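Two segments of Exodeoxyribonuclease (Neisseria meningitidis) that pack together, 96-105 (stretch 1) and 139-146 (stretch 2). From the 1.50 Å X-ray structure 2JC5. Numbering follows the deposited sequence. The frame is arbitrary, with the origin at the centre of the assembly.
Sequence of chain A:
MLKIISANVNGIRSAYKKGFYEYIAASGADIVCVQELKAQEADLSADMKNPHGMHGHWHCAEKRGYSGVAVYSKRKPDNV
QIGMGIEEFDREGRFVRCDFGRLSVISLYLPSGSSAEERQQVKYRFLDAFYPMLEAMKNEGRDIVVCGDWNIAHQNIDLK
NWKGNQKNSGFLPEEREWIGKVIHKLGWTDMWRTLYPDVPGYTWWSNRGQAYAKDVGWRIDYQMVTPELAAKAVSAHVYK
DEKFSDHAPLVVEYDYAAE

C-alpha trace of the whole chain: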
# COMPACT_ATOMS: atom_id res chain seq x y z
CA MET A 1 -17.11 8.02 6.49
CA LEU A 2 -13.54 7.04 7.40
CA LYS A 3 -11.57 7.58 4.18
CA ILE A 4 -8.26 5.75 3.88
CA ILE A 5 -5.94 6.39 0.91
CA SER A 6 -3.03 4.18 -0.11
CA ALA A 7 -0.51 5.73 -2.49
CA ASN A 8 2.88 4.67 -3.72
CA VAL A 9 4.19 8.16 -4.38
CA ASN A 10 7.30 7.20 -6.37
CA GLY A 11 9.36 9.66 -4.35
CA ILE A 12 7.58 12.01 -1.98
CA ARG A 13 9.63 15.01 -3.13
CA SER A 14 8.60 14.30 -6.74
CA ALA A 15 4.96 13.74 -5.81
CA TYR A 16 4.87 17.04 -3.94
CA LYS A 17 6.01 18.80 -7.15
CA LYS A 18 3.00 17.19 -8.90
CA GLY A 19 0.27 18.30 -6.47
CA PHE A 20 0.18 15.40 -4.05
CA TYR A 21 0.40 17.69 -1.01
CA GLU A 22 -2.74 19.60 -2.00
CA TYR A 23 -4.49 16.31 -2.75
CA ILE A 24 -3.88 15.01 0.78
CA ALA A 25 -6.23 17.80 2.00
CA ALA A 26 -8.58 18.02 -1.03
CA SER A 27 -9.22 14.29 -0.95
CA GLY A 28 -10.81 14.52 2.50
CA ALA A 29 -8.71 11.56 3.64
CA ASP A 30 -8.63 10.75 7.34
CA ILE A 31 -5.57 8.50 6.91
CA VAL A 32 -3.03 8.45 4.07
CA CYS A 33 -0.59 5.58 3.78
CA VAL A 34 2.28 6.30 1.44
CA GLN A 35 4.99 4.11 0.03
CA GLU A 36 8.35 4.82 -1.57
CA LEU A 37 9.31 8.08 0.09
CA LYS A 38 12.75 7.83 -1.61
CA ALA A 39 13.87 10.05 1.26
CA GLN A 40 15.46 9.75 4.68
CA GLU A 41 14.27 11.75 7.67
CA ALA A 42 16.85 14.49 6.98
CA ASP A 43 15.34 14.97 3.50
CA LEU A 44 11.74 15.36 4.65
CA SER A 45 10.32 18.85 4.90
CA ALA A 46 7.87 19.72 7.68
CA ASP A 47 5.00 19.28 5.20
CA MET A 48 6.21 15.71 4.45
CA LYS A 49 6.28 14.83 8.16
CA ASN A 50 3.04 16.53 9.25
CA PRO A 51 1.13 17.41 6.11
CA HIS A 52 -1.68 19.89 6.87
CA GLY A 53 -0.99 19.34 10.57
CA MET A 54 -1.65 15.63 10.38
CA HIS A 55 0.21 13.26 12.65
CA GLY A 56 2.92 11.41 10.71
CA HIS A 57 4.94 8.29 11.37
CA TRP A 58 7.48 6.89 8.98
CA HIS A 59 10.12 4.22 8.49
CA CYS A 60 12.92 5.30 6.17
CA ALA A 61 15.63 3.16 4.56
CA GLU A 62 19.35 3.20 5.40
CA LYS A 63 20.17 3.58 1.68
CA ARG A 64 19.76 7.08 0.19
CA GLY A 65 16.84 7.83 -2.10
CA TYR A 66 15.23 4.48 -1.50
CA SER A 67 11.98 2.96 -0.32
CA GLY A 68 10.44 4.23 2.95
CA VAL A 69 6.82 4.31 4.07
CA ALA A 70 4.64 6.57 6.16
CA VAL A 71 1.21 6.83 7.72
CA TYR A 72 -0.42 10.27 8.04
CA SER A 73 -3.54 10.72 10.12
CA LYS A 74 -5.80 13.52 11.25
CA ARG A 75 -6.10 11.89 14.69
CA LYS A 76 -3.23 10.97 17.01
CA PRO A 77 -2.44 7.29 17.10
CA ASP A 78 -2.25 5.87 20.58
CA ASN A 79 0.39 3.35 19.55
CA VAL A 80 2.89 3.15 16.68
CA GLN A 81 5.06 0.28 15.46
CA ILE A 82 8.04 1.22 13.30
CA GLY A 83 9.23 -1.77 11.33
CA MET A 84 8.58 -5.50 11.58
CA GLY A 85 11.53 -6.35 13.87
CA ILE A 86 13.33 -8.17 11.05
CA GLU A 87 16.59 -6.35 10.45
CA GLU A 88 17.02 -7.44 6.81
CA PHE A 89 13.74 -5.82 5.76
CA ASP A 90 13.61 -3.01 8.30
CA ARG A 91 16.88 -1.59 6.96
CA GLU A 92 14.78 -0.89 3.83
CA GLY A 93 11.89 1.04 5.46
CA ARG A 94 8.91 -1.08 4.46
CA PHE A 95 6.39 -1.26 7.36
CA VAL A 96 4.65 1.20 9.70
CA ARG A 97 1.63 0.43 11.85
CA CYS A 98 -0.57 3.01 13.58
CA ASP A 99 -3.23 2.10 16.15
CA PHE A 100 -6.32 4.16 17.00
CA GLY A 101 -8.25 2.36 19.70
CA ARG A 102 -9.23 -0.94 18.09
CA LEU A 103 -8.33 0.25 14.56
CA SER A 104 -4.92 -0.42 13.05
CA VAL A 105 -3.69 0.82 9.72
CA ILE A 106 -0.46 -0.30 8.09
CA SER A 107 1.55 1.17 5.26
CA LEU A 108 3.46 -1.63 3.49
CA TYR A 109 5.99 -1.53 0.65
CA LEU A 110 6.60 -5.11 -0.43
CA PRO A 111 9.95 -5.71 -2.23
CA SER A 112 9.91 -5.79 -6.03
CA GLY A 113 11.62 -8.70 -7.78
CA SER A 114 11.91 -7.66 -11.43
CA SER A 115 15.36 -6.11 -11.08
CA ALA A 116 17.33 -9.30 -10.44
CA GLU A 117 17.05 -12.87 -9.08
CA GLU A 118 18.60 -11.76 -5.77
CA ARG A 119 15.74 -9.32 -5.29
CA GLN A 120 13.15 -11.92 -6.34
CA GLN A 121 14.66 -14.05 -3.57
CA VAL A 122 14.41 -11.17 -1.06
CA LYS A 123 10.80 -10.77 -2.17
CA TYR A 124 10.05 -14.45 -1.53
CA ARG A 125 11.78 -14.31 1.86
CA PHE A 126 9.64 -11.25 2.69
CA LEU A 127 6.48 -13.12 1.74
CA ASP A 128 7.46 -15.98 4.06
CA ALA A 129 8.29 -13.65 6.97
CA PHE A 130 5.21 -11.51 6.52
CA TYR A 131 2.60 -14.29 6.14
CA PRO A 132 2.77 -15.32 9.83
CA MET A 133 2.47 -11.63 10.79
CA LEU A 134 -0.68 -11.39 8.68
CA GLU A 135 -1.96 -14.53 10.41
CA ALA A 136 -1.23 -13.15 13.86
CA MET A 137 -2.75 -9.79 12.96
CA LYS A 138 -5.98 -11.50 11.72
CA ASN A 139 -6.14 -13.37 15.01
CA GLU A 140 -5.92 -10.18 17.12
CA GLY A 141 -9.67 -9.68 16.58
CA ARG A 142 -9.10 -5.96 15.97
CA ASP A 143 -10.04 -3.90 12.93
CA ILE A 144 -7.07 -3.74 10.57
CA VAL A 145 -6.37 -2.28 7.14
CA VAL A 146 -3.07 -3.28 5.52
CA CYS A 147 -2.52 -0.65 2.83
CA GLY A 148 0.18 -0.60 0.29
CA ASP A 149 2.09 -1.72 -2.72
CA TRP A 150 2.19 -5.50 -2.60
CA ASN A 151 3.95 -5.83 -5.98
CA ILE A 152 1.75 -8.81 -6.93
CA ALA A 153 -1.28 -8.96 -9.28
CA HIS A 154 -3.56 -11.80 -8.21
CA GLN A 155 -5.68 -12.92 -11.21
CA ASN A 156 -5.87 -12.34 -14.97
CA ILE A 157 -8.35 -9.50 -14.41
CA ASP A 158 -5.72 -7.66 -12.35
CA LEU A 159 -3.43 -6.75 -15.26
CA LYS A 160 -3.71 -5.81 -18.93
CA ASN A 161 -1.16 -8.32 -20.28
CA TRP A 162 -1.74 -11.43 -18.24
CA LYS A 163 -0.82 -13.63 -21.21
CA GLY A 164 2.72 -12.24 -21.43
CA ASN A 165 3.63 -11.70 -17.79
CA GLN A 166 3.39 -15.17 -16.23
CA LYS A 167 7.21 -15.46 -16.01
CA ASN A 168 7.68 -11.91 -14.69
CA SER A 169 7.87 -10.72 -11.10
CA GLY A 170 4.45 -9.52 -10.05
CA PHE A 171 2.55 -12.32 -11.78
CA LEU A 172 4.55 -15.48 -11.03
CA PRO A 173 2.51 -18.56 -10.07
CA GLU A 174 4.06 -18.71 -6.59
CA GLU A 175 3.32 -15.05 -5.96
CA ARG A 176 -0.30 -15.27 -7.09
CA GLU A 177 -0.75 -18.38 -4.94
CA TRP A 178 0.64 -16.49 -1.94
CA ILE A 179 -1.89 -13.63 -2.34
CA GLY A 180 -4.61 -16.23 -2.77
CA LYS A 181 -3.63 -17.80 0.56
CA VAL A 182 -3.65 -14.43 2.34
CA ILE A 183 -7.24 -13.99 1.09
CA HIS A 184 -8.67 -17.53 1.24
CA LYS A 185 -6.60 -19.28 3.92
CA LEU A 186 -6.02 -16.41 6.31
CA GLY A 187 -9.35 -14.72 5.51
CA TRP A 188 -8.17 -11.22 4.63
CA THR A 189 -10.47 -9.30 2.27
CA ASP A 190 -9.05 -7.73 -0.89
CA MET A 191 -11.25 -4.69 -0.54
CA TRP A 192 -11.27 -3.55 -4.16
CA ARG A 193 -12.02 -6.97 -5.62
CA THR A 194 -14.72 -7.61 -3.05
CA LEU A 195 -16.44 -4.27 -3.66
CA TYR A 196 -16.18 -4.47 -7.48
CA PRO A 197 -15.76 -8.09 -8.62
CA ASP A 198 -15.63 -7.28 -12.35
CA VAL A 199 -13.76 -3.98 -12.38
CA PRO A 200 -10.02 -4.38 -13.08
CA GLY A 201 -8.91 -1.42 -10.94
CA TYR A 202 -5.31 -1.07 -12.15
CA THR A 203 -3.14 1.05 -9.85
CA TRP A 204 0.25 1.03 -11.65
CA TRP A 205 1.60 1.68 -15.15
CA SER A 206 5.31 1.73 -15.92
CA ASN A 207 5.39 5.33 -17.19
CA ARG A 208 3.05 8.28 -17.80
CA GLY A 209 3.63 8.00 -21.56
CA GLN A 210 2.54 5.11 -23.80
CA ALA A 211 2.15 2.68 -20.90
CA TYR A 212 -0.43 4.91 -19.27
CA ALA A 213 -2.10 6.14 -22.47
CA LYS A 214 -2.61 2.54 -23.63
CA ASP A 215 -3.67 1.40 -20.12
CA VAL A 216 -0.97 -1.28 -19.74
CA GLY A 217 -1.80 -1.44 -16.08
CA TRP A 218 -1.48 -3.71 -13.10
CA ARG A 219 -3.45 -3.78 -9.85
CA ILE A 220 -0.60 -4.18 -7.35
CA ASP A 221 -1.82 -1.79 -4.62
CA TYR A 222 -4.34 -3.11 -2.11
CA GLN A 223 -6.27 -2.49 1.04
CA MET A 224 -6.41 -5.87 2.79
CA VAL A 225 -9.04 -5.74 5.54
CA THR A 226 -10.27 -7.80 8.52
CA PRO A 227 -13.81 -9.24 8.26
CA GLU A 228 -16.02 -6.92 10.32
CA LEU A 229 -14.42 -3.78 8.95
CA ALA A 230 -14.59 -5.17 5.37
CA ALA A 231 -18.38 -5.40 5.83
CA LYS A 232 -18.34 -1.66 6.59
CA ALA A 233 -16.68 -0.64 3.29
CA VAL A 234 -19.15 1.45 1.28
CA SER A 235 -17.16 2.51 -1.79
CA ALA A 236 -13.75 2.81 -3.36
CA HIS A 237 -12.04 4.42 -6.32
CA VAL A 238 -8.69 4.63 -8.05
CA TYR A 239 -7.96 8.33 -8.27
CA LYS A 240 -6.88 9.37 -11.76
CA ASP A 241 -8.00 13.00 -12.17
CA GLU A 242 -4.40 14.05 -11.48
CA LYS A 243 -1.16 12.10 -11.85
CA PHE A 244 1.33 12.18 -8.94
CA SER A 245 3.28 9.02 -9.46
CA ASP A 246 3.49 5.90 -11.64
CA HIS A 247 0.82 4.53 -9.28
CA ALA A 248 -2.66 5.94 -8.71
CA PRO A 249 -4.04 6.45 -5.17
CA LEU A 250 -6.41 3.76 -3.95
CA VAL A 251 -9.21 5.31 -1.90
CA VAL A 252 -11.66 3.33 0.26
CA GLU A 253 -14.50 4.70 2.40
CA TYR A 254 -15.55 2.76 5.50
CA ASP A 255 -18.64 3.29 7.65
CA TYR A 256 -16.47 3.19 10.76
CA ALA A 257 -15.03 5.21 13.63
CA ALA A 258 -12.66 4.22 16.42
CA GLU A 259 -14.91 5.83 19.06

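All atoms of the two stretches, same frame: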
# COMPACT_ATOMS: atom_id res chain seq x y z
N VAL A 96 5.06 0.36 8.56
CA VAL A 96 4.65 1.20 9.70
C VAL A 96 3.24 0.84 10.06
O VAL A 96 2.40 0.66 9.17
CB VAL A 96 4.74 2.71 9.41
CG1 VAL A 96 4.04 3.56 10.52
CG2 VAL A 96 6.17 3.13 9.23
N ARG A 97 2.97 0.74 11.35
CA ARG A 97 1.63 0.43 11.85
C ARG A 97 1.20 1.49 12.85
O ARG A 97 1.94 1.79 13.78
CB ARG A 97 1.62 -0.92 12.55
CG ARG A 97 0.31 -1.25 13.24
CD ARG A 97 0.31 -2.63 13.84
NE ARG A 97 -0.89 -2.85 14.65
CZ ARG A 97 -1.33 -4.03 15.07
NH1 ARG A 97 -0.71 -5.15 14.76
NH2 ARG A 97 -2.44 -4.10 15.79
N CYS A 98 0.01 2.04 12.65
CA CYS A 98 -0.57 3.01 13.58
C CYS A 98 -1.89 2.50 14.13
O CYS A 98 -2.75 2.05 13.37
CB CYS A 98 -0.77 4.34 12.90
SG CYS A 98 0.77 5.17 12.53
N ASP A 99 -2.04 2.56 15.45
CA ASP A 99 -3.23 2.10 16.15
C ASP A 99 -4.05 3.28 16.68
O ASP A 99 -3.51 4.26 17.22
CB ASP A 99 -2.86 1.22 17.35
CG ASP A 99 -2.10 -0.03 16.97
OD1 ASP A 99 -2.14 -0.44 15.79
OD2 ASP A 99 -1.45 -0.59 17.88
N PHE A 100 -5.37 3.18 16.52
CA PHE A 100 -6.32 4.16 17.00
C PHE A 100 -7.43 3.39 17.69
O PHE A 100 -8.34 2.88 17.04
CB PHE A 100 -6.92 4.97 15.85
CG PHE A 100 -5.91 5.51 14.88
CD1 PHE A 100 -5.45 4.73 13.84
CD2 PHE A 100 -5.45 6.82 14.99
CE1 PHE A 100 -4.51 5.22 12.92
CE2 PHE A 100 -4.52 7.32 14.08
CZ PHE A 100 -4.06 6.54 13.04
N GLY A 101 -7.34 3.25 19.01
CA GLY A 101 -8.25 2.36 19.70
C GLY A 101 -8.11 0.96 19.12
O GLY A 101 -7.01 0.45 19.01
N ARG A 102 -9.22 0.40 18.65
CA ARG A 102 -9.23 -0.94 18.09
C ARG A 102 -8.97 -1.00 16.58
O ARG A 102 -9.04 -2.08 16.00
CB ARG A 102 -10.55 -1.61 18.44
CG ARG A 102 -10.68 -1.92 19.93
CD ARG A 102 -9.79 -3.09 20.34
NE ARG A 102 -10.36 -4.33 19.84
CZ ARG A 102 -9.85 -5.54 20.04
NH1 ARG A 102 -8.68 -5.68 20.65
NH2 ARG A 102 -10.46 -6.60 19.55
N LEU A 103 -8.71 0.15 15.97
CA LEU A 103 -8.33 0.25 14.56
C LEU A 103 -6.82 0.24 14.42
O LEU A 103 -6.11 0.95 15.15
CB LEU A 103 -8.89 1.55 13.95
CG LEU A 103 -8.54 1.84 12.48
CD1 LEU A 103 -9.16 0.80 11.57
CD2 LEU A 103 -8.97 3.24 12.13
N SER A 104 -6.32 -0.51 13.44
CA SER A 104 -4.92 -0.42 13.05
C SER A 104 -4.85 -0.24 11.56
O SER A 104 -5.57 -0.91 10.80
CB SER A 104 -4.14 -1.66 13.45
OG SER A 104 -4.15 -1.86 14.85
N VAL A 105 -3.98 0.66 11.13
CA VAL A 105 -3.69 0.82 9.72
C VAL A 105 -2.19 0.72 9.49
O VAL A 105 -1.39 1.33 10.22
CB VAL A 105 -4.23 2.16 9.22
CG1 VAL A 105 -3.96 2.31 7.73
CG2 VAL A 105 -5.71 2.27 9.51
N ASN A 139 -5.69 -12.74 13.78
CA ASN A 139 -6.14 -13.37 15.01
C ASN A 139 -6.24 -12.41 16.20
O ASN A 139 -6.77 -12.80 17.24
CB ASN A 139 -5.22 -14.54 15.38
CG ASN A 139 -5.44 -15.76 14.49
OD1 ASN A 139 -6.55 -16.01 14.01
ND2 ASN A 139 -4.38 -16.53 14.28
N GLU A 140 -5.77 -11.18 16.05
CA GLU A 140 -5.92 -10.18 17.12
C GLU A 140 -7.39 -9.87 17.43
O GLU A 140 -7.73 -9.47 18.54
CB GLU A 140 -5.21 -8.87 16.77
CG GLU A 140 -3.68 -8.95 16.70
CD GLU A 140 -3.03 -7.62 16.37
OE1 GLU A 140 -3.59 -6.58 16.74
OE2 GLU A 140 -1.94 -7.60 15.74
N GLY A 141 -8.26 -10.01 16.43
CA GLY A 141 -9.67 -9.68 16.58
C GLY A 141 -9.98 -8.19 16.52
O GLY A 141 -11.10 -7.79 16.83
N ARG A 142 -8.99 -7.40 16.13
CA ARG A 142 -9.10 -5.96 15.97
C ARG A 142 -9.46 -5.63 14.52
O ARG A 142 -9.46 -6.51 13.65
CB ARG A 142 -7.74 -5.31 16.26
CG ARG A 142 -7.27 -5.39 17.69
CD ARG A 142 -5.83 -4.90 17.80
NE ARG A 142 -5.69 -3.58 17.23
CZ ARG A 142 -5.80 -2.45 17.90
NH1 ARG A 142 -6.03 -2.45 19.21
NH2 ARG A 142 -5.70 -1.32 17.26
N ASP A 143 -9.73 -4.36 14.27
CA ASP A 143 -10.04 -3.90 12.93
C ASP A 143 -8.77 -3.43 12.28
O ASP A 143 -8.15 -2.50 12.76
CB ASP A 143 -11.04 -2.77 13.02
CG ASP A 143 -12.30 -3.18 13.73
OD1 ASP A 143 -12.88 -4.24 13.38
OD2 ASP A 143 -12.71 -2.45 14.67
N ILE A 144 -8.37 -4.06 11.18
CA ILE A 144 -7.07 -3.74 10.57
C ILE A 144 -7.18 -3.56 9.07
O ILE A 144 -7.85 -4.35 8.39
CB ILE A 144 -6.02 -4.84 10.87
CG1 ILE A 144 -5.94 -5.12 12.36
CG2 ILE A 144 -4.63 -4.41 10.32
CD1 ILE A 144 -4.97 -6.20 12.74
N VAL A 145 -6.54 -2.50 8.58
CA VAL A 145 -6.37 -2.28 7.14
C VAL A 145 -4.88 -2.30 6.85
O VAL A 145 -4.15 -1.47 7.38
CB VAL A 145 -6.97 -0.95 6.68
CG1 VAL A 145 -6.85 -0.79 5.14
CG2 VAL A 145 -8.45 -0.86 7.10
N VAL A 146 -4.45 -3.24 6.00
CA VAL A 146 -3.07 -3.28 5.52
C VAL A 146 -3.06 -2.66 4.13
O VAL A 146 -3.49 -3.30 3.15
CB VAL A 146 -2.48 -4.71 5.51
CG1 VAL A 146 -1.00 -4.68 5.13
CG2 VAL A 146 -2.66 -5.37 6.89
O HOH W 1 -6.73 -3.70 21.63
O HOH W 2 -9.81 -9.27 20.47
O HOH W 3 -6.48 -7.81 20.20

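Arg 142 loses more surface to the opposing stretch than any other residue here, 121 Å², and Arg 102 follows with 109 Å². Both are arginines whose CA-to-CB bonds point sideways while the side-chain ends come nearer, so the contact is best read as two guanidinium groups placed beside a short parallel sheet.

The sheet fixes the frame. Strands 103-105 and 143-146 run with only 9° between their directions, and CA-CA distances of 4.8, 4.7 and 4.8 Å pair Leu 103 with Asp 143, Ser 104 with Ile 144 and Val 105 with Val 145. The hydrogen bonds alternate as a parallel ladder requires: Asp 143 N donates to Arg 102 O (2.9 Å, 154°), Ser 104 N to Asp 143 O (2.8 Å, 158°), and Val 145 N to Ser 104 O (2.9 Å, 164°). Two of these carbonyls also receive CA-H...O contacts, Asp 143 O from Leu 103 CA at 3.3 Å and Ser 104 O from Ile 144 CA at 3.2 Å; Val 145 O takes a third, from Val 105 CA at 3.3 Å. Side chains of Leu 103, Asp 143, Val 105 and Val 145 share one face, where Val 105 CG2 lies 4.5 Å from Val 145 CB; those of Ser 104 and Ile 144 occupy the other.

Arg 142, just before its strand, reaches across to the hairpin of stretch 1, whose type II' turn runs from Phe 100 to Leu 103. Its NH2 donates to Gly 101 O (2.8 Å, 139°) and to Ser 104 OG (2.9 Å, 142°). Both acceptors lie near the guanidinium plane, at its edge, which is where the N-H groups point. Two further bonds are weak, from NH1 to Gly 101 O (3.1 Å, 130°) and from NE to Ser 104 OG (3.3 Å, 133°). Asp 99 OD1, 4.0 Å from Arg 142 NH2, makes a long salt bridge; the oxygen sits well out of the guanidinium plane, so charge alone links them.

Ser 104 OG also joins a second network: it donates to Asp 99 OD1 (2.6 Å) and accepts from Arg 97 NH2 (3.0 Å, 133°). Arg 97, extended with its first three chi angles all t, meets Glu 140 end-on: NH1 to OE2 and NH2 to OE1 are each 2.9 Å, at 173° and 174°, a nearly linear bidentate salt bridge. Arg 97 NE is bonded to Asp 99 OD1 at 2.9 Å. These carboxylates offset the repulsion expected where Arg 97 NH2 comes within 3.6 Å of Arg 142 NE.

Arg 102 folds back, with chi1 to chi3 all m, and one face of its guanidinium lies against the aliphatic part of Arg 142, with Arg 102 NH1 3.3 Å from Arg 142 CG. Water also connects it to stretch 2. Water 1 accepts from Arg 102 NH1 (2.9 Å to its O) and Arg 142 NH1 (2.8 Å), bridging two like charges, whereas waters 2 and 3 each accept from Arg 102 and donate to Glu 140 O.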